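Germination-specific N-acetylmuramoyl-L-alanine amidase, Autolysin (Clostridioides difficile, PDB 7RAG) probably hydrolyses the amide bond between N-acetylmuramic acid and L-alanine in peptidoglycan, as a zinc-dependent amidase of the Amidase_3 family. Local coordinates at residues B[122-136]-B[166-178]. Numbering follows the deposited sequence.
Sequences QTFYPKDKQDSKELS and DNNIPSVLIECGF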
ATOM      1  N   GLN B 122      -9.884  -7.776  28.161  1.00 63.57           N
ATOM      2  CA  GLN B 122      -8.696  -8.455  28.640  1.00 62.49           C
ATOM      3  C   GLN B 122      -8.562  -9.800  27.941  1.00 58.44           C
ATOM      4  O   GLN B 122      -9.519 -10.570  27.898  1.00 60.22           O
ATOM      5  CB  GLN B 122      -8.776  -8.644  30.150  1.00 63.04           C
ATOM      6  CG  GLN B 122      -7.648  -9.476  30.707  1.00 64.18           C
ATOM      7  CD  GLN B 122      -6.349  -8.732  30.688  1.00 67.05           C
ATOM      8  OE1 GLN B 122      -6.240  -7.653  31.273  1.00 73.96           O
ATOM      9  NE2 GLN B 122      -5.355  -9.279  29.994  1.00 66.80           N
ATOM     10  N   THR B 123      -7.379 -10.092  27.411  1.00 61.84           N
ATOM     11  CA  THR B 123      -7.107 -11.385  26.796  1.00 60.95           C
ATOM     12  C   THR B 123      -6.225 -12.244  27.702  1.00 57.18           C
ATOM     13  O   THR B 123      -5.405 -11.741  28.469  1.00 61.26           O
ATOM     14  CB  THR B 123      -6.444 -11.201  25.434  1.00 56.54           C
ATOM     15  OG1 THR B 123      -7.016 -10.058  24.803  1.00 60.41           O
ATOM     16  CG2 THR B 123      -6.699 -12.400  24.545  1.00 54.68           C
ATOM     17  N   PHE B 124      -6.426 -13.549  27.627  1.00 58.74           N
ATOM     18  CA  PHE B 124      -5.653 -14.515  28.384  1.00 59.34           C
ATOM     19  C   PHE B 124      -5.203 -15.618  27.439  1.00 55.00           C
ATOM     20  O   PHE B 124      -5.838 -15.885  26.411  1.00 59.10           O
ATOM     21  CB  PHE B 124      -6.452 -15.144  29.535  1.00 57.85           C
ATOM     22  CG  PHE B 124      -7.155 -14.158  30.426  1.00 60.09           C
ATOM     23  CD1 PHE B 124      -6.559 -13.702  31.584  1.00 65.01           C
ATOM     24  CD2 PHE B 124      -8.431 -13.727  30.130  1.00 60.82           C
ATOM     25  CE1 PHE B 124      -7.220 -12.814  32.420  1.00 63.48           C
ATOM     26  CE2 PHE B 124      -9.087 -12.838  30.954  1.00 60.94           C
ATOM     27  CZ  PHE B 124      -8.490 -12.388  32.099  1.00 59.60           C
ATOM     28  N   TYR B 125      -4.124 -16.277  27.826  1.00 54.51           N
ATOM     29  CA  TYR B 125      -3.533 -17.393  27.108  1.00 55.81           C
ATOM     30  C   TYR B 125      -3.102 -18.427  28.136  1.00 57.70           C
ATOM     31  O   TYR B 125      -2.789 -18.070  29.279  1.00 56.88           O
ATOM     32  CB  TYR B 125      -2.323 -16.944  26.271  1.00 56.93           C
ATOM     33  CG  TYR B 125      -1.140 -16.480  27.112  1.00 58.31           C
ATOM     34  CD1 TYR B 125      -0.102 -17.356  27.429  1.00 56.46           C
ATOM     35  CD2 TYR B 125      -1.068 -15.170  27.587  1.00 60.39           C
ATOM     36  CE1 TYR B 125       0.959 -16.950  28.189  1.00 62.10           C
ATOM     37  CE2 TYR B 125      -0.010 -14.748  28.352  1.00 64.03           C
ATOM     38  CZ  TYR B 125       1.009 -15.646  28.648  1.00 67.12           C
ATOM     39  OH  TYR B 125       2.076 -15.238  29.399  1.00 67.96           O
ATOM     40  N   PRO B 126      -3.067 -19.706  27.765  1.00 55.59           N
ATOM     41  CA  PRO B 126      -2.662 -20.733  28.731  1.00 56.57           C
ATOM     42  C   PRO B 126      -1.186 -20.596  29.063  1.00 62.41           C
ATOM     43  O   PRO B 126      -0.352 -20.455  28.167  1.00 64.37           O
ATOM     44  CB  PRO B 126      -2.953 -22.040  27.990  1.00 58.47           C
ATOM     45  CG  PRO B 126      -2.781 -21.683  26.548  1.00 52.93           C
ATOM     46  CD  PRO B 126      -3.248 -20.265  26.415  1.00 52.78           C
ATOM     47  N   LYS B 127      -0.866 -20.664  30.359  1.00 63.88           N
ATOM     48  CA  LYS B 127       0.502 -20.452  30.824  1.00 66.56           C
ATOM     49  C   LYS B 127       1.500 -21.237  29.974  1.00 66.68           C
ATOM     50  O   LYS B 127       1.236 -22.373  29.578  1.00 64.03           O
ATOM     51  CB  LYS B 127       0.621 -20.854  32.298  1.00 68.42           C
ATOM     52  CG  LYS B 127       1.986 -20.556  32.914  1.00 72.09           C
ATOM     53  CD  LYS B 127       2.069 -20.966  34.397  1.00 77.10           C
ATOM     54  CE  LYS B 127       2.393 -22.452  34.578  1.00 80.30           C
ATOM     55  NZ  LYS B 127       3.576 -22.672  35.482  1.00 80.24           N
ATOM     56  N   ASP B 128       2.621 -20.583  29.632  1.00 66.17           N
ATOM     57  CA  ASP B 128       3.789 -21.202  28.997  1.00 69.73           C
ATOM     58  C   ASP B 128       3.524 -21.775  27.606  1.00 68.28           C
ATOM     59  O   ASP B 128       4.225 -22.696  27.179  1.00 69.92           O
ATOM     60  CB  ASP B 128       4.376 -22.315  29.869  1.00 76.55           C
ATOM     61  CG  ASP B 128       4.989 -21.794  31.140  1.00 76.40           C
ATOM     62  OD1 ASP B 128       5.501 -20.653  31.127  1.00 75.14           O
ATOM     63  OD2 ASP B 128       4.969 -22.540  32.147  1.00 84.00           O
ATOM     64  N   LYS B 129       2.529 -21.283  26.881  1.00 68.41           N
ATOM     65  CA  LYS B 129       2.336 -21.653  25.484  1.00 68.23           C
ATOM     66  C   LYS B 129       2.636 -20.410  24.663  1.00 63.07           C
ATOM     67  O   LYS B 129       1.894 -19.427  24.726  1.00 61.02           O
ATOM     68  CB  LYS B 129       0.922 -22.172  25.217  1.00 62.59           C
ATOM     69  CG  LYS B 129       0.464 -23.278  26.148  1.00 59.58           C
ATOM     70  CD  LYS B 129       1.476 -24.400  26.262  1.00 66.56           C
ATOM     71  CE  LYS B 129       1.049 -25.645  25.492  1.00 71.55           C
ATOM     72  NZ  LYS B 129       1.231 -25.509  24.005  1.00 73.35           N
ATOM     73  N   GLN B 130       3.729 -20.455  23.902  1.00 66.21           N
ATOM     74  CA  GLN B 130       4.254 -19.244  23.276  1.00 64.85           C
ATOM     75  C   GLN B 130       3.352 -18.773  22.141  1.00 64.72           C
ATOM     76  O   GLN B 130       3.043 -17.579  22.031  1.00 61.99           O
ATOM     77  CB  GLN B 130       5.673 -19.494  22.765  1.00 61.10           C
ATOM     78  CG  GLN B 130       6.456 -18.223  22.558  1.00 68.90           C
ATOM     79  CD  GLN B 130       6.749 -17.524  23.877  1.00 76.66           C
ATOM     80  OE1 GLN B 130       6.748 -16.292  23.960  1.00 79.23           O
ATOM     81  NE2 GLN B 130       7.003 -18.311  24.920  1.00 77.88           N
ATOM     82  N   ASP B 131       2.933 -19.702  21.280  1.00 62.40           N
ATOM     83  CA  ASP B 131       2.066 -19.352  20.166  1.00 64.10           C
ATOM     84  C   ASP B 131       0.808 -18.655  20.664  1.00 58.75           C
ATOM     85  O   ASP B 131       0.408 -17.613  20.130  1.00 57.62           O
ATOM     86  CB  ASP B 131       1.716 -20.612  19.354  1.00 66.74           C
ATOM     87  CG  ASP B 131       1.227 -21.788  20.247  1.00 80.49           C
ATOM     88  OD1 ASP B 131       1.704 -21.899  21.416  1.00 84.13           O
ATOM     89  OD2 ASP B 131       0.377 -22.615  19.787  1.00 75.88           O
ATOM     90  N   SER B 132       0.202 -19.192  21.721  1.00 62.28           N
ATOM     91  CA  SER B 132      -1.022 -18.596  22.244  1.00 56.45           C
ATOM     92  C   SER B 132      -0.752 -17.221  22.827  1.00 57.22           C
ATOM     93  O   SER B 132      -1.592 -16.325  22.718  1.00 55.68           O
ATOM     94  CB  SER B 132      -1.650 -19.522  23.278  1.00 51.27           C
ATOM     95  OG  SER B 132      -1.944 -20.775  22.685  1.00 56.67           O
ATOM     96  N   LYS B 133       0.420 -17.033  23.446  1.00 59.27           N
ATOM     97  CA  LYS B 133       0.769 -15.711  23.950  1.00 57.67           C
ATOM     98  C   LYS B 133       0.893 -14.710  22.807  1.00 57.30           C
ATOM     99  O   LYS B 133       0.379 -13.585  22.897  1.00 55.81           O
ATOM    100  CB  LYS B 133       2.052 -15.773  24.772  1.00 56.35           C
ATOM    101  CG  LYS B 133       2.267 -14.516  25.634  1.00 60.83           C
ATOM    102  CD  LYS B 133       3.566 -14.564  26.453  1.00 63.11           C
ATOM    103  CE  LYS B 133       4.781 -14.430  25.543  1.00 67.79           C
ATOM    104  NZ  LYS B 133       6.067 -14.861  26.163  1.00 73.37           N
ATOM    105  N   GLU B 134       1.530 -15.113  21.704  1.00 55.71           N
ATOM    106  CA  GLU B 134       1.621 -14.220  20.552  1.00 59.28           C
ATOM    107  C   GLU B 134       0.233 -13.855  20.035  1.00 54.47           C
ATOM    108  O   GLU B 134      -0.063 -12.680  19.782  1.00 56.73           O
ATOM    109  CB  GLU B 134       2.441 -14.864  19.430  1.00 60.08           C
ATOM    110  CG  GLU B 134       3.859 -15.230  19.789  1.00 73.12           C
ATOM    111  CD  GLU B 134       4.565 -16.029  18.677  1.00 81.93           C
ATOM    112  OE1 GLU B 134       3.966 -16.201  17.570  1.00 82.94           O
ATOM    113  OE2 GLU B 134       5.716 -16.480  18.927  1.00 75.47           O
ATOM    114  N   LEU B 135      -0.631 -14.856  19.872  1.00 54.30           N
ATOM    115  CA  LEU B 135      -1.983 -14.592  19.374  1.00 54.95           C
ATOM    116  C   LEU B 135      -2.719 -13.654  20.305  1.00 52.65           C
ATOM    117  O   LEU B 135      -3.363 -12.685  19.861  1.00 51.91           O
ATOM    118  CB  LEU B 135      -2.765 -15.893  19.223  1.00 50.05           C
ATOM    119  CG  LEU B 135      -4.266 -15.807  18.911  1.00 46.04           C
ATOM    120  CD1 LEU B 135      -4.568 -15.176  17.568  1.00 46.18           C
ATOM    121  CD2 LEU B 135      -4.812 -17.195  18.928  1.00 46.05           C
ATOM    122  N   SER B 136      -2.607 -13.915  21.606  1.00 51.46           N
ATOM    123  CA  SER B 136      -3.277 -13.075  22.577  1.00 50.11           C
ATOM    124  C   SER B 136      -2.797 -11.647  22.447  1.00 55.96           C
ATOM    125  O   SER B 136      -3.609 -10.722  22.467  1.00 55.82           O
ATOM    126  CB  SER B 136      -3.045 -13.611  23.986  1.00 54.29           C
ATOM    127  OG  SER B 136      -1.746 -13.273  24.446  1.00 59.03           O
ATOM    128  N   ASP B 166      -3.620 -27.594  27.346  1.00 69.95           N
ATOM    129  CA  ASP B 166      -3.137 -28.758  26.597  1.00 69.24           C
ATOM    130  C   ASP B 166      -3.937 -29.035  25.322  1.00 69.62           C
ATOM    131  O   ASP B 166      -4.393 -30.152  25.079  1.00 69.59           O
ATOM    132  CB  ASP B 166      -3.135 -29.982  27.501  1.00 72.05           C
ATOM    133  CG  ASP B 166      -2.207 -29.821  28.671  1.00 82.51           C
ATOM    134  OD1 ASP B 166      -1.080 -29.314  28.465  1.00 89.63           O
ATOM    135  OD2 ASP B 166      -2.598 -30.206  29.797  1.00 89.02           O
ATOM    136  N   ASN B 167      -4.054 -28.014  24.479  1.00 62.99           N
ATOM    137  CA  ASN B 167      -4.887 -28.135  23.294  1.00 62.28           C
ATOM    138  C   ASN B 167      -4.134 -28.480  22.020  1.00 70.96           C
ATOM    139  O   ASN B 167      -4.781 -28.909  21.052  1.00 73.77           O
ATOM    140  CB  ASN B 167      -5.649 -26.838  23.039  1.00 58.62           C
ATOM    141  CG  ASN B 167      -6.798 -26.668  23.962  1.00 58.29           C
ATOM    142  OD1 ASN B 167      -7.347 -27.645  24.492  1.00 57.27           O
ATOM    143  ND2 ASN B 167      -7.187 -25.422  24.174  1.00 56.08           N
ATOM    144  N   ASN B 168      -2.815 -28.266  21.974  1.00 63.31           N
ATOM    145  CA  ASN B 168      -1.973 -28.453  20.794  1.00 63.21           C
ATOM    146  C   ASN B 168      -2.230 -27.431  19.709  1.00 59.76           C
ATOM    147  O   ASN B 168      -1.621 -27.528  18.643  1.00 62.34           O
ATOM    148  CB  ASN B 168      -2.114 -29.850  20.163  1.00 71.76           C
ATOM    149  CG  ASN B 168      -1.683 -30.962  21.102  1.00 81.32           C
ATOM    150  OD1 ASN B 168      -0.594 -30.914  21.675  1.00 78.56           O
ATOM    151  ND2 ASN B 168      -2.554 -31.962  21.285  1.00 83.48           N
ATOM    152  N   ILE B 169      -3.111 -26.462  19.925  1.00 59.99           N
ATOM    153  CA  ILE B 169      -3.299 -25.380  18.962  1.00 59.54           C
ATOM    154  C   ILE B 169      -3.320 -24.059  19.717  1.00 53.39           C
ATOM    155  O   ILE B 169      -3.509 -24.036  20.937  1.00 55.05           O
ATOM    156  CB  ILE B 169      -4.596 -25.560  18.146  1.00 58.90           C
ATOM    157  CG1 ILE B 169      -5.785 -25.830  19.078  1.00 49.82           C
ATOM    158  CG2 ILE B 169      -4.398 -26.662  17.095  1.00 56.22           C
ATOM    159  CD1 ILE B 169      -7.138 -25.738  18.386  1.00 48.05           C
ATOM    160  N   PRO B 170      -3.083 -22.945  19.022  1.00 53.30           N
ATOM    161  CA  PRO B 170      -3.111 -21.650  19.717  1.00 58.39           C
ATOM    162  C   PRO B 170      -4.487 -21.386  20.320  1.00 54.57           C
ATOM    163  O   PRO B 170      -5.515 -21.465  19.644  1.00 53.72           O
ATOM    164  CB  PRO B 170      -2.755 -20.646  18.611  1.00 52.74           C
ATOM    165  CG  PRO B 170      -2.007 -21.446  17.632  1.00 54.69           C
ATOM    166  CD  PRO B 170      -2.619 -22.794  17.630  1.00 47.16           C
ATOM    167  N   SER B 171      -4.503 -21.056  21.604  1.00 51.25           N
ATOM    168  CA  SER B 171      -5.751 -21.005  22.344  1.00 53.68           C
ATOM    169  C   SER B 171      -5.774 -19.752  23.194  1.00 52.39           C
ATOM    170  O   SER B 171      -4.831 -19.511  23.940  1.00 51.65           O
ATOM    171  CB  SER B 171      -5.907 -22.244  23.231  1.00 53.29           C
ATOM    172  OG  SER B 171      -5.931 -23.423  22.454  1.00 50.66           O
ATOM    173  N   VAL B 172      -6.843 -18.962  23.096  1.00 50.83           N
ATOM    174  CA  VAL B 172      -6.949 -17.731  23.866  1.00 52.56           C
ATOM    175  C   VAL B 172      -8.372 -17.564  24.368  1.00 54.29           C
ATOM    176  O   VAL B 172      -9.342 -18.017  23.744  1.00 49.46           O
ATOM    177  CB  VAL B 172      -6.544 -16.484  23.059  1.00 54.82           C
ATOM    178  CG1 VAL B 172      -5.149 -16.650  22.484  1.00 52.67           C
ATOM    179  CG2 VAL B 172      -7.555 -16.239  21.957  1.00 53.01           C
ATOM    180  N   LEU B 173      -8.482 -16.899  25.509  1.00 53.69           N
ATOM    181  CA  LEU B 173      -9.757 -16.485  26.065  1.00 53.02           C
ATOM    182  C   LEU B 173      -9.821 -14.971  26.024  1.00 55.00           C
ATOM    183  O   LEU B 173      -8.842 -14.302  26.357  1.00 57.51           O
ATOM    184  CB  LEU B 173      -9.915 -16.965  27.508  1.00 56.28           C
ATOM    185  CG  LEU B 173     -11.137 -16.391  28.238  1.00 57.56           C
ATOM    186  CD1 LEU B 173     -12.289 -17.284  27.942  1.00 56.04           C
ATOM    187  CD2 LEU B 173     -10.929 -16.266  29.753  1.00 63.86           C
ATOM    188  N   ILE B 174     -10.962 -14.423  25.623  1.00 56.00           N
ATOM    189  CA  ILE B 174     -11.151 -12.979  25.601  1.00 54.69           C
ATOM    190  C   ILE B 174     -12.323 -12.621  26.493  1.00 56.19           C
ATOM    191  O   ILE B 174     -13.459 -13.032  26.228  1.00 54.42           O
ATOM    192  CB  ILE B 174     -11.381 -12.455  24.180  1.00 52.68           C
ATOM    193  CG1 ILE B 174     -10.367 -13.066  23.222  1.00 54.73           C
ATOM    194  CG2 ILE B 174     -11.261 -10.952  24.162  1.00 53.84           C
ATOM    195  CD1 ILE B 174     -10.496 -12.541  21.864  1.00 55.31           C
ATOM    196  N   GLU B 175     -12.052 -11.843  27.539  1.00 57.35           N
ATOM    197  CA  GLU B 175     -13.085 -11.245  28.378  1.00 61.14           C
ATOM    198  C   GLU B 175     -13.317  -9.833  27.874  1.00 59.10           C
ATOM    199  O   GLU B 175     -12.505  -8.937  28.122  1.00 60.62           O
ATOM    200  CB  GLU B 175     -12.671 -11.254  29.844  1.00 59.64           C
ATOM    201  CG  GLU B 175     -12.625 -12.647  30.377  1.00 62.67           C
ATOM    202  CD  GLU B 175     -12.458 -12.701  31.871  1.00 74.69           C
ATOM    203  OE1 GLU B 175     -12.240 -11.626  32.495  1.00 67.50           O
ATOM    204  OE2 GLU B 175     -12.547 -13.841  32.406  1.00 76.85           O
ATOM    205  N   CYS B 176     -14.435  -9.639  27.185  1.00 59.01           N
ATOM    206  CA  CYS B 176     -14.606  -8.468  26.341  1.00 61.27           C
ATOM    207  C   CYS B 176     -14.820  -7.186  27.121  1.00 61.59           C
ATOM    208  O   CYS B 176     -14.497  -6.119  26.606  1.00 68.23           O
ATOM    209  CB  CYS B 176     -15.759  -8.718  25.376  1.00 58.53           C
ATOM    210  SG  CYS B 176     -15.430 -10.192  24.391  1.00 57.02           S
ATOM    211  N   GLY B 177     -15.327  -7.268  28.346  1.00 68.39           N
ATOM    212  CA  GLY B 177     -15.564  -6.098  29.172  1.00 65.94           C
ATOM    213  C   GLY B 177     -16.130  -6.560  30.492  1.00 72.49           C
ATOM    214  O   GLY B 177     -16.268  -7.762  30.741  1.00 73.39           O
ATOM    215  N   PHE B 178     -16.470  -5.589  31.342  1.00 79.16           N
ATOM    216  CA  PHE B 178     -17.009  -5.860  32.671  1.00 79.20           C
ATOM    217  C   PHE B 178     -18.485  -5.488  32.727  1.00 86.26           C
ATOM    218  O   PHE B 178     -18.842  -4.321  32.544  1.00 88.38           O
ATOM    219  CB  PHE B 178     -16.248  -5.086  33.745  1.00 83.23           C
ATOM    220  CG  PHE B 178     -14.864  -5.607  34.015  1.00 80.39           C
ATOM    221  CD1 PHE B 178     -14.577  -6.272  35.200  1.00 83.19           C
ATOM    222  CD2 PHE B 178     -13.847  -5.405  33.109  1.00 76.44           C
ATOM    223  CE1 PHE B 178     -13.300  -6.741  35.466  1.00 79.23           C
ATOM    224  CE2 PHE B 178     -12.569  -5.872  33.370  1.00 82.50           C
ATOM    225  CZ  PHE B 178     -12.297  -6.543  34.552  1.00 77.70           C
TER
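Strands 122-126 and 171-178 pair antiparallel in the mixed sheet of this zinc amidase, and helix 130-136, entered through a type II turn, packs on the start of the second strand. Strand 122-126 runs against 171-178 on one flank and parallel to 156-158 on the other. Gln122 and Glu175 form one hydrogen-bonded pair, Phe124 and Leu173 the next; Phe124 N reaches Leu173 O at 2.8 Å. Thr123 and Ile174 make the non-hydrogen-bonded pair between them, and their beta-branched side chains lie side by side on the face that helix 130-147 covers, where Thr123 OG1 bonds to Gln140.

The other face carries Phe124, Leu173 and Glu175 and looks toward the metal site: Leu173 packs beside the zinc ligand His109, and the side chain of Glu175 comes within about 6 Å of the zinc ion. With CG anti to its carbonyl carbon (chi1 -50°), Phe124 swings its ring over the neighbouring strand. CD2 meets Leu173 CD2 at 3.6 Å, while CE2 lies 3.5 Å from Glu175 CD, ring and carboxylate planes being 70° apart. Arg158 adds a cation-pi contact to the same ring.

At the helix, Val172 rests CG1 against the helix, 3.6 Å from Leu135 CD2 and also touching the backbone of Ser132 and Ser136; being compact, it lets the helix sit close. Pro170, rigid and without an N-H, lies across Leu135 and Asp131. Ser132 is small enough for the tight approach and polar enough to serve the strand: the N-H of Ser171 donates to Ser132 OG, 2.8 Å from N to OG and nearly straight at 166°.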